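IclR family transcriptional regulator (Brucella abortus, PDB 5WHM) represses transcription as an IclR-type regulator, probably binding DNA through its helix-turn-helix domain. Local coordinates at residues 6-10 with 124-128. Sequence-based numbering, arbitrary orientation.
Sequences TMLTP and RDRLS
Pro10 CD lies over one face of the Arg126 guanidinium, 3.9 Å from Arg126 CZ, and Pro10 CG approaches Arg126 NH2 at 3.3 Å. Extended from CG to NE, the arginine carries its head along the N-terminal loop, and NH2 continues to a salt bridge with Glu31. Packing is close here, yet Arg126 NE and Met7 O, 3.9 Å apart, are buried without a hydrogen-bonding partner. Leu8 fills the middle: its CD2 rests 3.9 Å from Arg126 CA and also meets the edge of the Arg124 guanidinium, the two side chains crossing at about a right angle. Arg124 bends at chi3 (70°), which brings its guanidinium edge-on to the type II' turn from Asp125 to Ser128 that joins two antiparallel strands as a beta hairpin. There NH1 donates to a lone pair of Arg126 O (2.8 Å), in the carbonyl plane, tying the side chain to the second residue of the turn. Elsewhere the contact is looser. On one side of Leu8, CD1 grazes Leu127 CD2 at 4.3 Å; on the Arg124 side a water links the segments, accepting from Arg124 NH2 (2.8 Å) and donating to Thr6 O. From helix 168-181, His177 touches Leu8 and Arg181 touches Leu127. Asp125, ending strand 118-125, forms salt bridges with Arg34 and with Arg89 of the second subunit, so the hairpin tip meets the N-terminal loop, helix 168-181 and the second subunit.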
ATOM      1  N   THR C   6     -15.303   9.522 -10.985  1.00 63.30           N
ATOM      2  CA  THR C   6     -14.392   8.395 -11.177  1.00 56.84           C
ATOM      3  C   THR C   6     -15.145   7.198 -11.750  1.00 55.54           C
ATOM      4  O   THR C   6     -16.256   6.874 -11.312  1.00 56.54           O
ATOM      5  CB  THR C   6     -13.721   8.022  -9.848  1.00 57.42           C
ATOM      6  OG1 THR C   6     -13.131   9.193  -9.276  1.00 61.60           O
ATOM      7  CG2 THR C   6     -12.626   6.965 -10.037  1.00 44.67           C
HETATM    8  N   MSE C   7     -14.564   6.575 -12.771  1.00 49.60           N
HETATM    9  CA  MSE C   7     -15.233   5.444 -13.418  1.00 55.94           C
HETATM   10  C   MSE C   7     -15.370   4.218 -12.506  1.00 53.57           C
HETATM   11  O   MSE C   7     -14.404   3.773 -11.872  1.00 48.00           O
HETATM   12  CB  MSE C   7     -14.478   5.024 -14.684  1.00 51.25           C
HETATM   13  CG  MSE C   7     -14.090   6.160 -15.606  1.00 53.59           C
HETATM   14 SE   MSE C   7     -13.115   5.425 -17.139  0.54 50.81          SE
HETATM   15  CE  MSE C   7     -14.676   4.717 -18.062  1.00 57.73           C
ATOM     16  N   LEU C   8     -16.569   3.653 -12.489  1.00 53.38           N
ATOM     17  CA  LEU C   8     -16.850   2.396 -11.809  1.00 53.41           C
ATOM     18  C   LEU C   8     -16.665   1.189 -12.712  1.00 59.15           C
ATOM     19  O   LEU C   8     -16.381   0.094 -12.216  1.00 63.00           O
ATOM     20  CB  LEU C   8     -18.294   2.387 -11.286  1.00 57.70           C
ATOM     21  CG  LEU C   8     -18.702   3.537 -10.370  1.00 59.27           C
ATOM     22  CD1 LEU C   8     -20.166   3.420  -9.986  1.00 64.07           C
ATOM     23  CD2 LEU C   8     -17.836   3.577  -9.136  1.00 56.35           C
ATOM     24  N   THR C   9     -16.849   1.359 -14.022  1.00 58.98           N
ATOM     25  CA  THR C   9     -16.755   0.270 -14.995  1.00 61.08           C
ATOM     26  C   THR C   9     -15.869   0.699 -16.159  1.00 59.26           C
ATOM     27  O   THR C   9     -16.354   0.919 -17.282  1.00 56.47           O
ATOM     28  CB  THR C   9     -18.142  -0.118 -15.503  1.00 63.24           C
ATOM     29  OG1 THR C   9     -18.744   1.032 -16.103  1.00 65.02           O
ATOM     30  CG2 THR C   9     -19.017  -0.604 -14.356  1.00 67.37           C
ATOM     31  N   PRO C  10     -14.558   0.821 -15.931  1.00 51.50           N
ATOM     32  CA  PRO C  10     -13.677   1.372 -16.971  1.00 51.31           C
ATOM     33  C   PRO C  10     -13.520   0.484 -18.197  1.00 53.86           C
ATOM     34  O   PRO C  10     -12.992   0.960 -19.214  1.00 50.18           O
ATOM     35  CB  PRO C  10     -12.339   1.548 -16.244  1.00 48.53           C
ATOM     36  CG  PRO C  10     -12.387   0.596 -15.116  1.00 47.47           C
ATOM     37  CD  PRO C  10     -13.814   0.472 -14.708  1.00 46.63           C
ATOM     38  N   ARG C 124     -13.450   6.907  -0.186  1.00 29.14           N
ATOM     39  CA  ARG C 124     -14.056   5.963  -1.112  1.00 31.41           C
ATOM     40  C   ARG C 124     -13.102   5.601  -2.247  1.00 30.17           C
ATOM     41  O   ARG C 124     -12.381   6.462  -2.763  1.00 30.31           O
ATOM     42  CB  ARG C 124     -15.335   6.552  -1.698  1.00 31.42           C
ATOM     43  CG  ARG C 124     -16.049   5.604  -2.641  1.00 34.79           C
ATOM     44  CD  ARG C 124     -17.387   6.184  -3.114  1.00 36.55           C
ATOM     45  NE  ARG C 124     -17.206   7.314  -4.026  1.00 36.73           N
ATOM     46  CZ  ARG C 124     -17.071   7.197  -5.347  1.00 42.00           C
ATOM     47  NH1 ARG C 124     -17.064   6.000  -5.928  1.00 38.35           N
ATOM     48  NH2 ARG C 124     -16.926   8.278  -6.089  1.00 44.17           N
ATOM     49  N   ASP C 125     -13.116   4.322  -2.641  1.00 30.59           N
ATOM     50  CA  ASP C 125     -12.556   3.864  -3.923  1.00 31.57           C
ATOM     51  C   ASP C 125     -13.585   2.926  -4.551  1.00 35.68           C
ATOM     52  O   ASP C 125     -13.845   1.841  -4.015  1.00 33.13           O
ATOM     53  CB  ASP C 125     -11.180   3.169  -3.761  1.00 30.77           C
ATOM     54  CG  ASP C 125     -10.653   2.561  -5.108  1.00 41.03           C
ATOM     55  OD1 ASP C 125     -10.678   1.323  -5.299  1.00 38.18           O
ATOM     56  OD2 ASP C 125     -10.232   3.338  -6.000  1.00 38.02           O
ATOM     57  N   ARG C 126     -14.189   3.373  -5.660  1.00 34.93           N
ATOM     58  CA  ARG C 126     -15.272   2.700  -6.382  1.00 38.89           C
ATOM     59  C   ARG C 126     -16.442   2.430  -5.448  1.00 39.65           C
ATOM     60  O   ARG C 126     -17.091   3.377  -4.998  1.00 37.82           O
ATOM     61  CB  ARG C 126     -14.805   1.408  -7.064  1.00 37.97           C
ATOM     62  CG  ARG C 126     -13.929   1.681  -8.260  1.00 48.95           C
ATOM     63  CD  ARG C 126     -13.860   0.490  -9.193  1.00 51.45           C
ATOM     64  NE  ARG C 126     -12.803   0.718 -10.153  1.00 54.62           N
ATOM     65  CZ  ARG C 126     -12.470  -0.129 -11.113  1.00 54.85           C
ATOM     66  NH1 ARG C 126     -13.110  -1.290 -11.250  1.00 52.32           N
ATOM     67  NH2 ARG C 126     -11.492   0.196 -11.929  1.00 59.84           N
ATOM     68  N   LEU C 127     -16.714   1.160  -5.136  1.00 38.71           N
ATOM     69  CA  LEU C 127     -17.849   0.817  -4.277  1.00 39.74           C
ATOM     70  C   LEU C 127     -17.413   0.377  -2.877  1.00 39.76           C
ATOM     71  O   LEU C 127     -18.160  -0.329  -2.189  1.00 42.67           O
ATOM     72  CB  LEU C 127     -18.708  -0.263  -4.947  1.00 40.63           C
ATOM     73  CG  LEU C 127     -19.267   0.084  -6.340  1.00 49.71           C
ATOM     74  CD1 LEU C 127     -19.863  -1.136  -7.073  1.00 45.92           C
ATOM     75  CD2 LEU C 127     -20.304   1.199  -6.249  1.00 47.31           C
ATOM     76  N   SER C 128     -16.218   0.790  -2.431  1.00 34.98           N
ATOM     77  CA  SER C 128     -15.708   0.458  -1.108  1.00 34.56           C
ATOM     78  C   SER C 128     -15.163   1.708  -0.416  1.00 34.31           C
ATOM     79  O   SER C 128     -14.839   2.711  -1.057  1.00 33.59           O
ATOM     80  CB  SER C 128     -14.596  -0.614  -1.190  1.00 35.35           C
ATOM     81  OG  SER C 128     -15.088  -1.843  -1.719  1.00 37.14           O
TER
HETATM   82  O   HOH W   1     -17.221   7.244  -8.624  1.00 45.79           O